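Local coordinates for GH26C (Muricauda sp. MAR_2010_75, PDB 6Q78), which probably hydrolyses internal beta-1,4-mannosidic linkages of mannans, as a family 26 glycoside hydrolase, at residues 319-324 and 363-368; 195-200 and 253-258; 373-376 and 380-383; 55-60 and 65-70. All coordinates share one frame; numbering follows the deposited sequence.

Contact 1 of 4, residues 319-324 and 363-368; sequences IVSDLA and NDVKIG
S321, on helix 306-327, meets the backbone of K366 in the loop that follows helix 351-361. Its CB lies 3.7 Å from K366 N and also 4.2 Å from V365 CG1, so the first carbon already rests on the loop. One bond further, OG stands anti to its own backbone N (chi1 172°), and this swings the hydroxyl off the helix toward the incoming chain. There OG accepts the N-H of K366, with N 2.9 Å from OG and an N-H...O angle of 162°, a nearly straight bond. K366 CB comes within 3.8 Å of S321 OG.

This is a helix-to-loop tie in the (β/α)8 barrel: the loop leads into strand 369-372, and the helix leads into strand 330-336, its parallel neighbour. While the serine side chain holds K366 N directly, a water adds a second link through the serine carbonyl, donating to S321 O and to K366 O, each 2.9 Å from the water oxygen. Beyond CG, K366 runs extended away from the serine, and its NZ forms a salt bridge with E325 and a hydrogen bond with Q78.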
# COMPACT_ATOMS: atom_id res chain seq x y z
N ILE A 319 -15.49 -9.36 -1.19
CA ILE A 319 -14.82 -10.41 -1.95
C ILE A 319 -13.39 -10.57 -1.47
O ILE A 319 -12.90 -11.69 -1.26
CB ILE A 319 -14.84 -10.07 -3.45
CG1 ILE A 319 -16.26 -10.24 -4.03
CG2 ILE A 319 -13.83 -10.90 -4.19
CD1 ILE A 319 -16.36 -9.64 -5.44
N VAL A 320 -12.64 -9.46 -1.41
CA VAL A 320 -11.27 -9.51 -0.91
C VAL A 320 -11.24 -10.08 0.50
O VAL A 320 -10.40 -10.93 0.82
CB VAL A 320 -10.64 -8.10 -0.96
CG1 VAL A 320 -9.16 -8.10 -0.44
CG2 VAL A 320 -10.72 -7.53 -2.40
N SER A 321 -12.12 -9.58 1.37
CA SER A 321 -12.13 -10.03 2.76
C SER A 321 -12.45 -11.52 2.86
O SER A 321 -11.83 -12.25 3.65
CB SER A 321 -13.13 -9.18 3.55
OG SER A 321 -13.34 -9.66 4.86
N ASP A 322 -13.40 -12.00 2.05
CA ASP A 322 -13.73 -13.43 2.07
C ASP A 322 -12.54 -14.28 1.62
O ASP A 322 -12.27 -15.34 2.20
CB ASP A 322 -14.92 -13.75 1.16
CG ASP A 322 -16.26 -13.36 1.75
OD1 ASP A 322 -16.33 -13.13 2.99
OD2 ASP A 322 -17.25 -13.34 0.98
N LEU A 323 -11.85 -13.85 0.56
CA LEU A 323 -10.71 -14.62 0.09
C LEU A 323 -9.58 -14.61 1.11
O LEU A 323 -8.90 -15.63 1.30
CB LEU A 323 -10.20 -14.06 -1.23
CG LEU A 323 -11.05 -14.38 -2.44
CD1 LEU A 323 -10.50 -13.53 -3.60
CD2 LEU A 323 -11.00 -15.88 -2.76
N ALA A 324 -9.34 -13.47 1.76
CA ALA A 324 -8.32 -13.42 2.80
C ALA A 324 -8.66 -14.34 3.97
O ALA A 324 -7.78 -14.99 4.55
CB ALA A 324 -8.15 -11.97 3.28
N ASN A 363 -21.54 -5.82 6.56
CA ASN A 363 -21.50 -7.21 6.14
C ASN A 363 -20.22 -7.91 6.60
O ASN A 363 -19.68 -8.77 5.90
CB ASN A 363 -21.72 -7.36 4.63
CG ASN A 363 -22.19 -8.75 4.23
OD1 ASN A 363 -22.81 -9.47 5.03
ND2 ASN A 363 -21.91 -9.14 2.99
N ASP A 364 -19.71 -7.52 7.77
CA ASP A 364 -18.60 -8.24 8.40
C ASP A 364 -17.33 -8.28 7.54
O ASP A 364 -16.60 -9.27 7.53
CB ASP A 364 -19.03 -9.65 8.82
CG ASP A 364 -20.16 -9.60 9.83
OD1 ASP A 364 -19.91 -9.11 10.95
OD2 ASP A 364 -21.29 -10.04 9.51
N VAL A 365 -17.05 -7.20 6.80
CA VAL A 365 -15.74 -7.04 6.17
C VAL A 365 -14.65 -7.04 7.24
O VAL A 365 -14.81 -6.44 8.32
CB VAL A 365 -15.73 -5.74 5.34
CG1 VAL A 365 -14.30 -5.34 4.90
CG2 VAL A 365 -16.64 -5.86 4.09
N LYS A 366 -13.55 -7.74 6.97
CA LYS A 366 -12.38 -7.80 7.86
C LYS A 366 -11.15 -7.34 7.08
O LYS A 366 -10.70 -8.05 6.17
CB LYS A 366 -12.17 -9.21 8.40
CG LYS A 366 -13.29 -9.70 9.30
CD LYS A 366 -13.01 -11.13 9.76
CE LYS A 366 -14.18 -11.65 10.57
NZ LYS A 366 -14.00 -13.10 10.85
N ILE A 367 -10.60 -6.18 7.44
CA ILE A 367 -9.41 -5.66 6.77
C ILE A 367 -8.41 -5.22 7.83
O ILE A 367 -8.79 -4.75 8.90
CB ILE A 367 -9.72 -4.46 5.83
CG1 ILE A 367 -10.53 -3.40 6.58
CG2 ILE A 367 -10.41 -4.92 4.53
CD1 ILE A 367 -10.40 -2.00 5.95
N GLY A 368 -7.12 -5.36 7.51
CA GLY A 368 -6.10 -4.95 8.46
C GLY A 368 -5.85 -3.46 8.43
O GLY A 368 -5.51 -2.86 9.46
O HOH W 1 -10.40 -10.91 5.80

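Contact 2 of 4, residues 195-200 and 253-258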
# COMPACT_ATOMS: atom_id res chain seq x y z
N TYR A 195 18.64 -5.04 -16.28
CA TYR A 195 18.26 -3.74 -15.74
C TYR A 195 17.27 -3.88 -14.60
O TYR A 195 17.39 -3.22 -13.54
CB TYR A 195 17.62 -2.94 -16.88
CG TYR A 195 16.99 -1.61 -16.51
CD1 TYR A 195 15.67 -1.54 -16.13
CD2 TYR A 195 17.70 -0.43 -16.61
CE1 TYR A 195 15.07 -0.33 -15.84
CE2 TYR A 195 17.10 0.80 -16.30
CZ TYR A 195 15.77 0.83 -15.94
OH TYR A 195 15.17 2.03 -15.64
N TYR A 196 16.26 -4.74 -14.79
CA TYR A 196 15.25 -4.92 -13.75
C TYR A 196 15.84 -5.59 -12.51
O TYR A 196 15.52 -5.20 -11.37
CB TYR A 196 14.10 -5.76 -14.31
CG TYR A 196 13.01 -6.01 -13.32
CD1 TYR A 196 12.38 -4.95 -12.67
CD2 TYR A 196 12.59 -7.31 -13.00
CE1 TYR A 196 11.36 -5.15 -11.74
CE2 TYR A 196 11.54 -7.54 -12.07
CZ TYR A 196 10.96 -6.44 -11.45
OH TYR A 196 9.96 -6.57 -10.51
N LYS A 197 16.71 -6.58 -12.69
CA LYS A 197 17.37 -7.18 -11.53
C LYS A 197 18.14 -6.13 -10.74
O LYS A 197 18.12 -6.16 -9.51
CB LYS A 197 18.27 -8.34 -11.95
CG LYS A 197 17.48 -9.59 -12.36
CD LYS A 197 18.37 -10.82 -12.64
CE LYS A 197 19.30 -10.68 -13.79
NZ LYS A 197 19.95 -12.03 -13.86
N GLN A 198 18.80 -5.18 -11.43
CA GLN A 198 19.52 -4.13 -10.72
C GLN A 198 18.57 -3.26 -9.91
O GLN A 198 18.91 -2.84 -8.80
CB GLN A 198 20.35 -3.30 -11.71
CG GLN A 198 21.41 -2.43 -11.04
CD GLN A 198 20.83 -1.20 -10.35
OE1 GLN A 198 19.96 -0.52 -10.89
NE2 GLN A 198 21.31 -0.92 -9.14
N LYS A 199 17.39 -2.97 -10.44
CA LYS A 199 16.41 -2.20 -9.66
C LYS A 199 15.97 -2.96 -8.42
O LYS A 199 15.82 -2.37 -7.33
CB LYS A 199 15.18 -1.86 -10.51
CG LYS A 199 15.45 -1.01 -11.75
CD LYS A 199 16.27 0.25 -11.44
CE LYS A 199 16.27 1.16 -12.69
NZ LYS A 199 17.06 2.43 -12.44
N LEU A 200 15.72 -4.27 -8.55
CA LEU A 200 15.37 -5.06 -7.37
C LEU A 200 16.53 -5.10 -6.37
O LEU A 200 16.30 -5.10 -5.15
CB LEU A 200 14.96 -6.49 -7.76
CG LEU A 200 13.70 -6.52 -8.64
CD1 LEU A 200 13.43 -8.01 -8.86
CD2 LEU A 200 12.50 -5.85 -7.98
N VAL A 253 9.08 -11.84 -6.41
CA VAL A 253 9.09 -12.31 -5.02
C VAL A 253 10.30 -13.20 -4.76
O VAL A 253 11.00 -13.06 -3.74
CB VAL A 253 7.77 -13.03 -4.71
CG1 VAL A 253 7.85 -13.74 -3.36
CG2 VAL A 253 6.65 -12.01 -4.73
N THR A 254 10.55 -14.17 -5.65
CA THR A 254 11.63 -15.11 -5.42
C THR A 254 12.99 -14.42 -5.46
O THR A 254 13.88 -14.75 -4.67
CB THR A 254 11.52 -16.23 -6.46
OG1 THR A 254 10.28 -16.93 -6.24
CG2 THR A 254 12.68 -17.21 -6.37
N TYR A 255 13.17 -13.45 -6.36
CA TYR A 255 14.46 -12.78 -6.43
C TYR A 255 14.73 -11.98 -5.16
O TYR A 255 15.85 -12.01 -4.62
CB TYR A 255 14.51 -11.89 -7.67
CG TYR A 255 15.92 -11.47 -8.07
CD1 TYR A 255 16.78 -12.37 -8.66
CD2 TYR A 255 16.38 -10.18 -7.87
CE1 TYR A 255 18.05 -12.01 -9.04
CE2 TYR A 255 17.66 -9.79 -8.27
CZ TYR A 255 18.49 -10.72 -8.83
OH TYR A 255 19.78 -10.36 -9.21
N LEU A 256 13.71 -11.27 -4.66
CA LEU A 256 13.89 -10.51 -3.43
C LEU A 256 14.07 -11.41 -2.21
O LEU A 256 15.01 -11.22 -1.42
CB LEU A 256 12.68 -9.61 -3.19
CG LEU A 256 12.67 -8.40 -4.14
CD1 LEU A 256 11.30 -7.75 -4.11
CD2 LEU A 256 13.72 -7.40 -3.68
N LYS A 257 13.20 -12.41 -2.06
CA LYS A 257 13.23 -13.26 -0.86
C LYS A 257 14.40 -14.22 -0.86
O LYS A 257 15.08 -14.39 0.16
CB LYS A 257 11.90 -14.01 -0.76
CG LYS A 257 11.88 -15.15 0.25
CD LYS A 257 10.45 -15.68 0.39
CE LYS A 257 9.93 -16.32 -0.86
NZ LYS A 257 10.59 -17.64 -1.00
N ASN A 258 14.67 -14.87 -1.98
CA ASN A 258 15.66 -15.93 -2.03
C ASN A 258 17.02 -15.43 -2.51
O ASN A 258 17.99 -15.50 -1.76
CB ASN A 258 15.11 -17.09 -2.88
CG ASN A 258 13.84 -17.68 -2.27
OD1 ASN A 258 12.81 -17.80 -2.93
ND2 ASN A 258 13.92 -18.04 -1.00
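Two first torsions bring Y255 and K197 together. In Y255, CG lies anti to the backbone N (chi1 -163°), which carries the phenol across to helix 193-208; in K197, CG lies anti to the carbonyl carbon, which lays the first methylenes over that ring. K197 CG sits 4.2 Å from the centroid of the Y255 ring and 24° off its normal, the geometry of a CH-pi contact over a face, displaced toward CZ and the hydroxyl. The two side chains cross at about a right angle, and K197 CD approaches Y255 CE1 to 3.8 Å. K197 CB is 3.7 Å from Y255 OH, so the aliphatic part of the lysine, rather than its amine, does the touching.

L200, one turn on, meets the other end of the ring: its CD1 is 3.8 Å from Y255 CD2. Beside it, L256 CD2 packs against the backbone, 3.8 Å from L200 O. The hydroxyl of Y255 is hydrogen-bonded to E201, the residue after L200, so the ring is covered on one face by K197 and its hydroxyl is held by E201. An alanine in place of Y255 would probably leave a gap beneath the K197 methylenes and L200 CD1, and deprive E201 of its phenol partner.

The segment axes approach to 10.8 Å and cross at -44°, roughly co-directional, as for two helices on the outside of a (β/α)8 barrel. Y255 also meets the ring of F251 on its own helix, while on the barrel side L256 touches M265 and V253 touches F267, both on strand 265-269.

Contact 3 of 4, residues 373-376 and 380-383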
# COMPACT_ATOMS: atom_id res chain seq x y z
N TRP A 373 -4.59 8.42 -0.12
CA TRP A 373 -3.50 9.01 -0.88
C TRP A 373 -3.05 10.31 -0.21
O TRP A 373 -3.63 10.75 0.78
CB TRP A 373 -3.87 9.17 -2.36
CG TRP A 373 -2.68 9.23 -3.25
CD1 TRP A 373 -2.34 10.26 -4.09
CD2 TRP A 373 -1.64 8.24 -3.40
NE1 TRP A 373 -1.15 9.99 -4.73
CE2 TRP A 373 -0.71 8.75 -4.34
CE3 TRP A 373 -1.42 6.97 -2.85
CZ2 TRP A 373 0.44 8.05 -4.72
CZ3 TRP A 373 -0.27 6.26 -3.23
CH2 TRP A 373 0.64 6.82 -4.15
N TYR A 374 -2.00 10.92 -0.74
CA TYR A 374 -1.44 12.10 -0.08
C TYR A 374 -2.31 13.34 -0.27
O TYR A 374 -3.09 13.47 -1.23
CB TYR A 374 0.02 12.37 -0.47
CG TYR A 374 0.40 12.40 -1.93
CD1 TYR A 374 -0.12 13.34 -2.81
CD2 TYR A 374 1.35 11.50 -2.42
CE1 TYR A 374 0.29 13.38 -4.16
CE2 TYR A 374 1.76 11.53 -3.74
CZ TYR A 374 1.24 12.46 -4.58
OH TYR A 374 1.65 12.48 -5.92
N ASN A 375 -2.14 14.29 0.65
CA ASN A 375 -2.60 15.67 0.44
C ASN A 375 -1.48 16.45 -0.22
O ASN A 375 -0.31 16.23 0.08
CB ASN A 375 -2.88 16.31 1.81
CG ASN A 375 -4.12 15.76 2.51
OD1 ASN A 375 -4.96 15.08 1.92
ND2 ASN A 375 -4.23 16.08 3.81
N TYR A 376 -1.83 17.37 -1.12
CA TYR A 376 -0.79 18.05 -1.88
C TYR A 376 -1.33 19.37 -2.43
O TYR A 376 -2.38 19.38 -3.09
CB TYR A 376 -0.37 17.15 -3.06
CG TYR A 376 0.72 17.75 -3.93
CD1 TYR A 376 2.04 17.75 -3.52
CD2 TYR A 376 0.41 18.29 -5.16
CE1 TYR A 376 3.04 18.30 -4.33
CE2 TYR A 376 1.39 18.84 -5.97
CZ TYR A 376 2.70 18.83 -5.54
OH TYR A 376 3.67 19.38 -6.36
N TYR A 380 -6.90 17.84 -1.26
CA TYR A 380 -6.78 17.05 -0.05
C TYR A 380 -7.77 15.91 -0.08
O TYR A 380 -8.89 16.04 -0.60
CB TYR A 380 -7.01 17.91 1.23
CG TYR A 380 -8.41 18.52 1.42
CD1 TYR A 380 -8.78 19.69 0.79
CD2 TYR A 380 -9.34 17.93 2.29
CE1 TYR A 380 -10.04 20.27 0.99
CE2 TYR A 380 -10.61 18.51 2.50
CZ TYR A 380 -10.95 19.68 1.85
OH TYR A 380 -12.19 20.30 2.04
N CYS A 381 -7.36 14.79 0.50
CA CYS A 381 -8.33 13.74 0.76
C CYS A 381 -8.46 13.41 2.24
O CYS A 381 -9.28 12.57 2.59
CB CYS A 381 -8.05 12.48 -0.07
SG CYS A 381 -6.52 11.62 0.38
N THR A 382 -7.66 14.05 3.10
CA THR A 382 -8.01 14.10 4.51
C THR A 382 -7.96 15.56 4.93
O THR A 382 -7.07 16.31 4.50
CB THR A 382 -7.03 13.27 5.39
OG1 THR A 382 -5.69 13.78 5.26
CG2 THR A 382 -7.10 11.77 5.04
N PRO A 383 -8.91 16.01 5.75
CA PRO A 383 -9.03 17.45 6.03
C PRO A 383 -8.10 17.88 7.16
O PRO A 383 -7.56 17.07 7.92
CB PRO A 383 -10.49 17.60 6.48
CG PRO A 383 -10.78 16.28 7.16
CD PRO A 383 -10.07 15.25 6.24
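N375 reaches over to C381 and T382 with both ends of its amide. Its CG lies anti to the carbonyl carbon (chi1 -71°), a setting that carries the amide toward the returning chain. OD1 takes two backbone donors. T382 N lies in the carbonyl plane, on a lone pair, at 3.1 Å from OD1 and with an N-H...O angle of 169°; C381 N is nearer, 2.8 Å from OD1, but tilted 28° from that plane. At the other end, ND2 donates to T382 O at 2.9 Å and to T382 OG1 at 3.1 Å, both bonds bent, and it also bonds D101. The threonine hydroxyl sits between its backbone N and carbonyl carbon, where it faces ND2 and has a further partner in Q85. With both ends bound, the buried amide can hardly flip. A leucine at N375 would probably leave the amides of C381 and T382 without their shared acceptor, and the turn freer to shift.

C381 SG stands 3.0 Å from W373 O. The asparagine side chain bridges the two arms of the loop that follows barrel strand 369-372. The bound Tris about 3 Å from the W373 side chain may mark a pocket, consistent with the active-site end of a TIM barrel, where the loops after the strands lie.

Contact 4 of 4, residues 55-60 and 65-70; sequences SFMVNP and ETVALF
M57 lies across the face of F70, and carbon-to-ring contact is the first kind of interaction here. M57 CG stands 4.1 Å from the centroid of the F70 ring and only 15° off its normal, a CH-pi contact over the face, shifted toward the CG side of the ring. M57 and F70 run antiparallel alongside one another. F70 CG is anti to its backbone N, which sends the ring from helix 64-76 out over the preceding loop.

Sulfur makes the second kind. M57 SD is 5.0 Å from the same centroid and 33° off the normal, an oblique Met-aromatic contact rather than a stack. It is closer to V67, whose CG2 lies 3.7 Å from SD, and there the two side chains cross at about a right angle. A bend at the last torsion of the methionine (chi3 63°) turns its methyl toward the helix backbone, where CE is 4.0 Å from T66 O.

Apolar and backbone contacts at the ring's far end complete the set. F56 CB approaches F70 CE1 to 4.3 Å, and F56 O lies 3.7 Å from F70 CZ. No polar bond links the two segments; the interface rests on these van der Waals and ring contacts.

Around this pair, M57, T66 and L69 all touch L266 on strand 265-269, V58 packs on F267 of the same strand, and F56 meets the ring of F48. Loop and helix 64-76 both pack on strand 265-269, and V58 extends the contact to V253 of helix 242-259.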
# COMPACT_ATOMS: atom_id res chain seq x y z
N SER A 55 4.16 -20.29 9.17
CA SER A 55 3.66 -21.28 8.22
C SER A 55 2.61 -20.70 7.27
O SER A 55 2.23 -21.39 6.31
CB SER A 55 3.13 -22.52 8.95
OG SER A 55 1.89 -22.23 9.59
N PHE A 56 2.16 -19.47 7.51
CA PHE A 56 1.16 -18.82 6.67
C PHE A 56 1.72 -17.66 5.87
O PHE A 56 0.94 -16.96 5.20
CB PHE A 56 -0.01 -18.34 7.54
CG PHE A 56 -0.69 -19.46 8.22
CD1 PHE A 56 -1.51 -20.31 7.50
CD2 PHE A 56 -0.42 -19.75 9.56
CE1 PHE A 56 -2.11 -21.38 8.12
CE2 PHE A 56 -1.02 -20.83 10.16
CZ PHE A 56 -1.86 -21.63 9.44
N MET A 57 3.03 -17.47 5.90
CA MET A 57 3.71 -16.33 5.30
C MET A 57 4.43 -16.71 4.01
O MET A 57 4.93 -17.83 3.86
CB MET A 57 4.72 -15.73 6.26
CG MET A 57 4.04 -15.10 7.45
SD MET A 57 5.20 -14.51 8.70
CE MET A 57 6.08 -13.22 7.77
N VAL A 58 4.50 -15.74 3.07
CA VAL A 58 5.31 -15.96 1.87
C VAL A 58 6.73 -16.33 2.28
O VAL A 58 7.37 -17.22 1.69
CB VAL A 58 5.29 -14.71 0.97
CG1 VAL A 58 6.36 -14.82 -0.11
CG2 VAL A 58 3.96 -14.58 0.34
N ASN A 59 7.27 -15.63 3.28
CA ASN A 59 8.65 -15.88 3.70
C ASN A 59 8.66 -16.42 5.12
O ASN A 59 8.65 -15.65 6.09
CB ASN A 59 9.49 -14.60 3.60
CG ASN A 59 10.91 -14.83 4.01
OD1 ASN A 59 11.32 -15.98 4.23
ND2 ASN A 59 11.68 -13.74 4.10
N PRO A 60 8.65 -17.75 5.29
CA PRO A 60 8.73 -18.30 6.65
C PRO A 60 10.03 -17.98 7.37
O PRO A 60 10.12 -18.23 8.58
CB PRO A 60 8.57 -19.81 6.41
CG PRO A 60 8.99 -20.01 5.01
CD PRO A 60 8.56 -18.79 4.26
N GLU A 65 10.13 -9.41 13.79
CA GLU A 65 9.19 -8.28 13.76
C GLU A 65 8.28 -8.35 12.54
O GLU A 65 7.15 -7.85 12.59
CB GLU A 65 9.94 -6.94 13.74
CG GLU A 65 10.67 -6.59 15.05
CD GLU A 65 11.90 -7.44 15.34
OE1 GLU A 65 12.51 -8.08 14.44
OE2 GLU A 65 12.29 -7.51 16.53
N THR A 66 8.76 -8.94 11.42
CA THR A 66 7.92 -9.09 10.23
C THR A 66 6.84 -10.14 10.47
O THR A 66 5.69 -9.95 10.07
CB THR A 66 8.81 -9.45 9.03
OG1 THR A 66 9.83 -8.45 8.89
CG2 THR A 66 8.02 -9.54 7.73
N VAL A 67 7.20 -11.24 11.13
CA VAL A 67 6.23 -12.25 11.54
C VAL A 67 5.19 -11.63 12.47
O VAL A 67 3.97 -11.85 12.33
CB VAL A 67 6.95 -13.43 12.22
CG1 VAL A 67 5.92 -14.47 12.76
CG2 VAL A 67 7.93 -14.12 11.24
N ALA A 68 5.65 -10.85 13.46
CA ALA A 68 4.71 -10.21 14.37
C ALA A 68 3.77 -9.27 13.62
O ALA A 68 2.56 -9.23 13.90
CB ALA A 68 5.46 -9.47 15.47
N LEU A 69 4.30 -8.50 12.66
CA LEU A 69 3.43 -7.62 11.89
C LEU A 69 2.32 -8.40 11.19
O LEU A 69 1.14 -8.00 11.23
CB LEU A 69 4.25 -6.81 10.90
CG LEU A 69 3.43 -5.93 9.97
CD1 LEU A 69 2.68 -4.83 10.69
CD2 LEU A 69 4.33 -5.33 8.90
N PHE A 70 2.66 -9.52 10.54
CA PHE A 70 1.64 -10.32 9.88
C PHE A 70 0.59 -10.79 10.89
O PHE A 70 -0.62 -10.63 10.68
CB PHE A 70 2.30 -11.49 9.15
CG PHE A 70 1.34 -12.34 8.37
CD1 PHE A 70 0.54 -13.28 9.02
CD2 PHE A 70 1.24 -12.18 6.98
CE1 PHE A 70 -0.34 -14.09 8.28
CE2 PHE A 70 0.39 -12.99 6.26
CZ PHE A 70 -0.43 -13.93 6.91

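In the fold
Along the chain the contacts follow one another without interlocking: contact 4 closes first, then contacts 2, 1 and 3. All belong to one TIM-barrel domain, at different points around its parallel strands. Contacts 2 and 4 touch, with centres 20 Å apart: K257 CD packs 3.5 Å from N59 CB, and both contacts reach strand 265-269. Contacts 1 and 3 lie at opposite ends of strand 369-372, contact 1 before it and contact 3 after it, with centres 25 Å apart. Contact 1 ties a helix to a neighbouring loop and contact 2 joins two helices round the barrel; contact 4 fastens the segment before helix 64-76 to that helix, whereas contact 3 shapes a loop beside a bound Tris that may mark the active-site pocket.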